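Long-range contacts in tail assembly chaperone (Enterobacteria phage HK97, PDB 2OB9), which probably acts as a chaperone in the assembly of the tail of bacteriophage HK97: residues A[18-23]-A[32-37]; A[36-41]-A[73-78]. All coordinates share one frame; numbering follows the deposited sequence.

Contact 1: residues A[18-23]-A[32-37]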
loop_
_atom_site.group_PDB
_atom_site.type_symbol
_atom_site.label_atom_id
_atom_site.label_comp_id
_atom_site.label_asym_id
_atom_site.label_seq_id
_atom_site.Cartn_x
_atom_site.Cartn_y
_atom_site.Cartn_z
ATOM N N PHE A 18 -9.000 -6.039 -36.065
ATOM C CA PHE A 18 -7.584 -5.783 -35.797
ATOM C C PHE A 18 -6.989 -4.816 -36.787
ATOM O O PHE A 18 -7.088 -5.038 -37.956
ATOM C CB PHE A 18 -6.773 -7.104 -35.893
ATOM C CG PHE A 18 -7.143 -8.089 -34.855
ATOM C CD1 PHE A 18 -6.472 -8.117 -33.655
ATOM C CD2 PHE A 18 -8.238 -8.944 -35.037
ATOM C CE1 PHE A 18 -6.844 -8.992 -32.664
ATOM C CE2 PHE A 18 -8.627 -9.811 -34.033
ATOM C CZ PHE A 18 -7.916 -9.835 -32.847
ATOM N N ARG A 19 -6.342 -3.763 -36.306
ATOM C CA ARG A 19 -5.306 -3.088 -37.101
ATOM C C ARG A 19 -4.237 -4.104 -37.537
ATOM O O ARG A 19 -3.871 -4.987 -36.785
ATOM C CB ARG A 19 -4.636 -1.996 -36.272
ATOM C CG ARG A 19 -5.557 -0.847 -36.008
ATOM C CD ARG A 19 -4.847 0.216 -35.236
ATOM N NE ARG A 19 -5.753 1.294 -34.911
ATOM C CZ ARG A 19 -5.496 2.238 -34.018
ATOM N NH1 ARG A 19 -4.332 2.248 -33.377
ATOM N NH2 ARG A 19 -6.400 3.176 -33.778
ATOM N N HIS A 20 -3.743 -3.980 -38.759
ATOM C CA HIS A 20 -2.848 -4.992 -39.301
ATOM C C HIS A 20 -2.139 -4.444 -40.523
ATOM O O HIS A 20 -2.584 -3.458 -41.089
ATOM C CB HIS A 20 -3.598 -6.291 -39.626
ATOM C CG HIS A 20 -4.691 -6.139 -40.649
ATOM N ND1 HIS A 20 -4.565 -6.579 -41.959
ATOM C CD2 HIS A 20 -5.942 -5.628 -40.544
ATOM C CE1 HIS A 20 -5.683 -6.328 -42.613
ATOM N NE2 HIS A 20 -6.530 -5.741 -41.786
ATOM N N LYS A 21 -1.029 -5.072 -40.909
ATOM C CA LYS A 21 -0.311 -4.667 -42.115
ATOM C C LYS A 21 0.494 -5.818 -42.723
ATOM O O LYS A 21 0.784 -6.803 -42.059
ATOM C CB LYS A 21 0.602 -3.444 -41.847
ATOM C CG LYS A 21 1.518 -3.577 -40.620
ATOM C CD LYS A 21 2.525 -2.431 -40.593
ATOM C CE LYS A 21 3.661 -2.749 -39.645
ATOM N NZ LYS A 21 3.573 -2.049 -38.324
ATOM N N THR A 22 0.837 -5.671 -43.998
ATOM C CA THR A 22 1.735 -6.575 -44.656
ATOM C C THR A 22 3.148 -6.058 -44.542
ATOM O O THR A 22 3.432 -4.897 -44.835
ATOM C CB THR A 22 1.337 -6.798 -46.112
ATOM O OG1 THR A 22 0.022 -7.366 -46.146
ATOM C CG2 THR A 22 2.298 -7.782 -46.791
ATOM N N VAL A 23 4.023 -6.947 -44.095
ATOM C CA VAL A 23 5.432 -6.702 -43.882
ATOM C C VAL A 23 6.232 -7.766 -44.678
ATOM O O VAL A 23 5.929 -8.952 -44.619
ATOM C CB VAL A 23 5.752 -6.782 -42.340
ATOM C CG1 VAL A 23 7.237 -6.906 -42.058
ATOM C CG2 VAL A 23 5.202 -5.588 -41.649
ATOM N N LYS A 32 6.439 -12.431 -47.173
ATOM C CA LYS A 32 5.529 -11.486 -46.576
ATOM C C LYS A 32 4.742 -12.204 -45.490
ATOM O O LYS A 32 4.374 -13.374 -45.648
ATOM C CB LYS A 32 4.536 -10.904 -47.587
ATOM C CG LYS A 32 5.104 -10.094 -48.714
ATOM C CD LYS A 32 3.995 -9.863 -49.781
ATOM C CE LYS A 32 4.058 -10.962 -50.889
ATOM N NZ LYS A 32 2.834 -11.069 -51.803
ATOM N N VAL A 33 4.523 -11.488 -44.381
ATOM C CA VAL A 33 3.681 -11.919 -43.277
ATOM C C VAL A 33 2.708 -10.775 -43.045
ATOM O O VAL A 33 2.869 -9.690 -43.605
ATOM C CB VAL A 33 4.501 -12.202 -41.954
ATOM C CG1 VAL A 33 5.573 -13.246 -42.207
ATOM C CG2 VAL A 33 5.097 -10.883 -41.309
ATOM N N VAL A 34 1.681 -11.039 -42.249
ATOM C CA VAL A 34 0.757 -10.027 -41.812
ATOM C C VAL A 34 0.934 -9.892 -40.305
ATOM O O VAL A 34 0.949 -10.868 -39.573
ATOM C CB VAL A 34 -0.712 -10.397 -42.197
ATOM C CG1 VAL A 34 -1.709 -9.528 -41.438
ATOM C CG2 VAL A 34 -0.943 -10.273 -43.719
ATOM N N LEU A 35 1.125 -8.669 -39.864
ATOM C CA LEU A 35 1.213 -8.341 -38.458
ATOM C C LEU A 35 -0.087 -7.658 -38.037
ATOM O O LEU A 35 -0.530 -6.697 -38.671
ATOM C CB LEU A 35 2.402 -7.361 -38.209
ATOM C CG LEU A 35 3.835 -7.863 -38.469
ATOM C CD1 LEU A 35 4.872 -6.830 -38.035
ATOM C CD2 LEU A 35 4.121 -9.242 -37.805
ATOM N N ARG A 36 -0.678 -8.163 -36.962
ATOM C CA ARG A 36 -1.899 -7.608 -36.395
ATOM C C ARG A 36 -1.587 -7.127 -34.972
ATOM O O ARG A 36 -0.698 -7.652 -34.358
ATOM C CB ARG A 36 -3.031 -8.668 -36.425
ATOM C CG ARG A 36 -2.956 -9.736 -35.347
ATOM C CD ARG A 36 -4.280 -10.423 -35.376
ATOM N NE ARG A 36 -4.508 -11.694 -34.687
ATOM C CZ ARG A 36 -4.407 -11.909 -33.380
ATOM N NH1 ARG A 36 -3.889 -10.968 -32.576
ATOM N NH2 ARG A 36 -4.767 -13.110 -32.872
ATOM N N GLU A 37 -2.275 -6.097 -34.486
ATOM C CA GLU A 37 -2.225 -5.741 -33.080
ATOM C C GLU A 37 -2.674 -6.958 -32.230
ATOM O O GLU A 37 -3.393 -7.804 -32.724
ATOM C CB GLU A 37 -3.112 -4.532 -32.801
ATOM C CG GLU A 37 -4.593 -4.819 -32.928
ATOM C CD GLU A 37 -5.416 -3.582 -32.678
ATOM O OE1 GLU A 37 -5.250 -2.997 -31.587
ATOM O OE2 GLU A 37 -6.232 -3.210 -33.553
#
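Residues 18-23 and 32-37 form the open end of an antiparallel beta hairpin, where Phe18 stacks on Arg36 and Lys21 and Val23 pair with Leu35 and Val33. The strand axes approach to 4.6 Å with an angle of 154° between their directions. Lys21 and Leu35 are a hydrogen-bonded pair, with Lys21 N 2.8 Å from Leu35 O, and Val23 and Val33 are another; Thr22-Val34 between them and His20-Arg36 beyond Lys21-Leu35 are non-hydrogen-bonded pairs. The ladder continues past the strand ends: Glu37 N donates to Arg19 O, and Arg19 N returns a bond to Glu37 OE2 at 2.8 Å, reaching this oxygen on its anti side. A carboxylate thus stands in for the main-chain acceptor of a further rung.

Strand 31-36 is the middle member of a three-stranded sheet, its other edge bonded to strand 80-81. On the face carrying Lys21, Val23 and Leu35, Val23 CG2 touches Leu35 CD1 at 3.8 Å, and both side chains also meet Gln111 of helix 103-113, whose O accepts from Lys21 NZ.

Arg36 packs against Phe18, whose CG is anti to its carbonyl carbon (chi1 -65°), with the two side chains side by side and pointing the same way. Arg36 CD sits over the ring face, 3.9 Å from the centroid, as a CH-pi contact. Further out the guanidinium, which also makes a salt bridge with Asp78, lies on the ring with the planes 30° apart, an off-centre cation-pi stack in which Arg36 CZ is 4.3 Å from the Phe18 centroid. Glu37 O comes to the ring edge, 3.2 Å from Phe18 CD1, and accepts from Arg36 NH1. Outward, Arg19 NE and Glu37 OE1 form salt bridges with Glu27 and Arg107 of a neighbouring subunit.

Contact 2: residues A[36-41]-A[73-78]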
loop_
_atom_site.group_PDB
_atom_site.type_symbol
_atom_site.label_atom_id
_atom_site.label_comp_id
_atom_site.label_asym_id
_atom_site.label_seq_id
_atom_site.Cartn_x
_atom_site.Cartn_y
_atom_site.Cartn_z
ATOM N N ARG A 36 -0.678 -8.163 -36.962
ATOM C CA ARG A 36 -1.899 -7.608 -36.395
ATOM C C ARG A 36 -1.587 -7.127 -34.972
ATOM O O ARG A 36 -0.698 -7.652 -34.358
ATOM C CB ARG A 36 -3.031 -8.668 -36.425
ATOM C CG ARG A 36 -2.956 -9.736 -35.347
ATOM C CD ARG A 36 -4.280 -10.423 -35.376
ATOM N NE ARG A 36 -4.508 -11.694 -34.687
ATOM C CZ ARG A 36 -4.407 -11.909 -33.380
ATOM N NH1 ARG A 36 -3.889 -10.968 -32.576
ATOM N NH2 ARG A 36 -4.767 -13.110 -32.872
ATOM N N GLU A 37 -2.275 -6.097 -34.486
ATOM C CA GLU A 37 -2.225 -5.741 -33.080
ATOM C C GLU A 37 -2.674 -6.958 -32.230
ATOM O O GLU A 37 -3.393 -7.804 -32.724
ATOM C CB GLU A 37 -3.112 -4.532 -32.801
ATOM C CG GLU A 37 -4.593 -4.819 -32.928
ATOM C CD GLU A 37 -5.416 -3.582 -32.678
ATOM O OE1 GLU A 37 -5.250 -2.997 -31.587
ATOM O OE2 GLU A 37 -6.232 -3.210 -33.553
ATOM N N PRO A 38 -2.206 -7.070 -30.974
ATOM C CA PRO A 38 -2.658 -8.200 -30.165
ATOM C C PRO A 38 -4.114 -8.128 -29.771
ATOM O O PRO A 38 -4.685 -7.030 -29.621
ATOM C CB PRO A 38 -1.781 -8.118 -28.907
ATOM C CG PRO A 38 -0.623 -7.261 -29.323
ATOM C CD PRO A 38 -1.170 -6.281 -30.279
ATOM N N SER A 39 -4.692 -9.309 -29.598
ATOM C CA SER A 39 -6.042 -9.432 -29.172
ATOM C C SER A 39 -6.083 -9.072 -27.700
ATOM O O SER A 39 -5.038 -8.973 -27.050
ATOM C CB SER A 39 -6.566 -10.858 -29.465
ATOM O OG SER A 39 -6.359 -11.735 -28.381
ATOM N N GLY A 40 -7.276 -8.814 -27.167
ATOM C CA GLY A 40 -7.388 -8.588 -25.714
ATOM C C GLY A 40 -7.150 -9.844 -24.885
ATOM O O GLY A 40 -6.848 -9.760 -23.708
ATOM N N GLU A 41 -7.310 -11.008 -25.521
ATOM C CA GLU A 41 -6.999 -12.338 -24.953
ATOM C C GLU A 41 -5.485 -12.602 -24.899
ATOM O O GLU A 41 -5.035 -13.549 -24.242
ATOM C CB GLU A 41 -7.663 -13.433 -25.805
ATOM C CG GLU A 41 -9.107 -13.761 -25.402
ATOM C CD GLU A 41 -10.084 -13.831 -26.572
ATOM O OE1 GLU A 41 -9.715 -13.462 -27.724
ATOM O OE2 GLU A 41 -11.246 -14.240 -26.321
ATOM N N VAL A 73 7.252 -13.689 -26.047
ATOM C CA VAL A 73 6.891 -14.730 -27.027
ATOM C C VAL A 73 5.373 -14.951 -27.175
ATOM O O VAL A 73 4.929 -15.243 -28.257
ATOM C CB VAL A 73 7.755 -16.066 -26.997
ATOM C CG1 VAL A 73 9.074 -15.914 -26.274
ATOM C CG2 VAL A 73 6.946 -17.282 -26.591
ATOM N N VAL A 74 4.608 -14.743 -26.091
ATOM C CA VAL A 74 3.142 -14.867 -26.019
ATOM C C VAL A 74 2.438 -13.827 -26.848
ATOM O O VAL A 74 1.462 -14.133 -27.552
ATOM C CB VAL A 74 2.644 -14.778 -24.531
ATOM C CG1 VAL A 74 1.195 -14.179 -24.395
ATOM C CG2 VAL A 74 2.756 -16.117 -23.872
ATOM N N LEU A 75 2.909 -12.591 -26.757
ATOM C CA LEU A 75 2.430 -11.566 -27.641
ATOM C C LEU A 75 2.826 -11.901 -29.076
ATOM O O LEU A 75 2.050 -11.675 -30.003
ATOM C CB LEU A 75 2.954 -10.161 -27.237
ATOM C CG LEU A 75 2.180 -9.301 -26.266
ATOM C CD1 LEU A 75 2.787 -7.894 -26.166
ATOM C CD2 LEU A 75 0.714 -9.247 -26.673
ATOM N N PHE A 76 4.048 -12.383 -29.276
ATOM C CA PHE A 76 4.538 -12.665 -30.651
ATOM C C PHE A 76 3.685 -13.661 -31.426
ATOM O O PHE A 76 3.351 -13.472 -32.619
ATOM C CB PHE A 76 5.995 -13.148 -30.641
ATOM C CG PHE A 76 6.487 -13.597 -32.008
ATOM C CD1 PHE A 76 6.834 -12.663 -32.986
ATOM C CD2 PHE A 76 6.592 -14.959 -32.323
ATOM C CE1 PHE A 76 7.284 -13.077 -34.255
ATOM C CE2 PHE A 76 7.041 -15.373 -33.607
ATOM C CZ PHE A 76 7.399 -14.428 -34.544
ATOM N N ILE A 77 3.384 -14.752 -30.748
ATOM C CA ILE A 77 2.596 -15.803 -31.289
ATOM C C ILE A 77 1.226 -15.272 -31.709
ATOM O O ILE A 77 0.639 -15.754 -32.652
ATOM C CB ILE A 77 2.500 -16.890 -30.256
ATOM C CG1 ILE A 77 3.756 -17.756 -30.307
ATOM C CG2 ILE A 77 1.225 -17.691 -30.381
ATOM C CD1 ILE A 77 3.989 -18.487 -28.975
ATOM N N ASP A 78 0.752 -14.252 -31.016
ATOM C CA ASP A 78 -0.540 -13.714 -31.267
ATOM C C ASP A 78 -0.543 -12.689 -32.388
ATOM O O ASP A 78 -1.515 -12.569 -33.137
ATOM C CB ASP A 78 -1.066 -13.080 -29.989
ATOM C CG ASP A 78 -2.539 -12.711 -30.094
ATOM O OD1 ASP A 78 -3.385 -13.637 -30.202
ATOM O OD2 ASP A 78 -2.810 -11.492 -30.078
#
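Asp78 holds CG anti to its backbone N (chi1 -169°), while Arg36 carries CG between its own backbone N and carbonyl carbon, and from there its extended chain takes NE onward. Arg36 grips the Asp78 carboxylate with both terminal nitrogens, end-on: NH1 lies 2.8 Å from Asp78 OD2 and NH2 lies 3.1 Å from Asp78 OD1. This salt bridge is not coplanar. The two planes stand 78° apart, and NH1 approaches OD2 from well above the carboxylate plane. Asp78 O also lies over one face of the guanidinium, 3.0 Å from Arg36 CZ, an approach that would be electrostatically favourable although its angles to the nitrogens are too poor for hydrogen bonds.

Asp78 OD2 has a second donor. Ser39 N reaches it at 2.9 Å, nearly along its C-O axis and with an N-H...O angle of 168°. The acidic side chain near the C-terminal end of helix 61-79 therefore ties down the turn between strand 31-36 and helix 40-49. Ser39 is the N-cap residue of the latter helix: its OG accepts a weak capping bond from Glu41 N, while its main-chain N is spent on Asp78. Two donors on one oxygen, one of them cationic, would be expected to stabilise the ionised carboxylate.

One turn earlier on helix 61-79, Leu75 CD2 packs against the proline ring, 3.5 Å from Pro38 CB and 3.6 Å from Pro38 CG, the side chains crossing obliquely. Trp43 of helix 40-49 and Leu113 of helix 103-113 touch both Pro38 and Leu75, which places this apolar pair where three helices converge.

Overall arrangement
From the N terminus, the chain passes through helix 6-11 and enters strand 20-25. Contact 1 closes a short loop, the hairpin, with only eight residues between its segments. Contact 2 starts on Arg36 and Glu37, where contact 1 ends, and closes a longer loop of 31 residues that includes most of helices 40-49 and 61-79. The loops follow one another, sharing two residues, and neither encloses the other. Their centres lie 11 Å apart, and they touch directly through Phe18 CE1, 3.6 Å from Ser39 CA. Together they join the sheet to the helices, with Arg36 reaching both Phe18 and Asp78, and both border a second subunit.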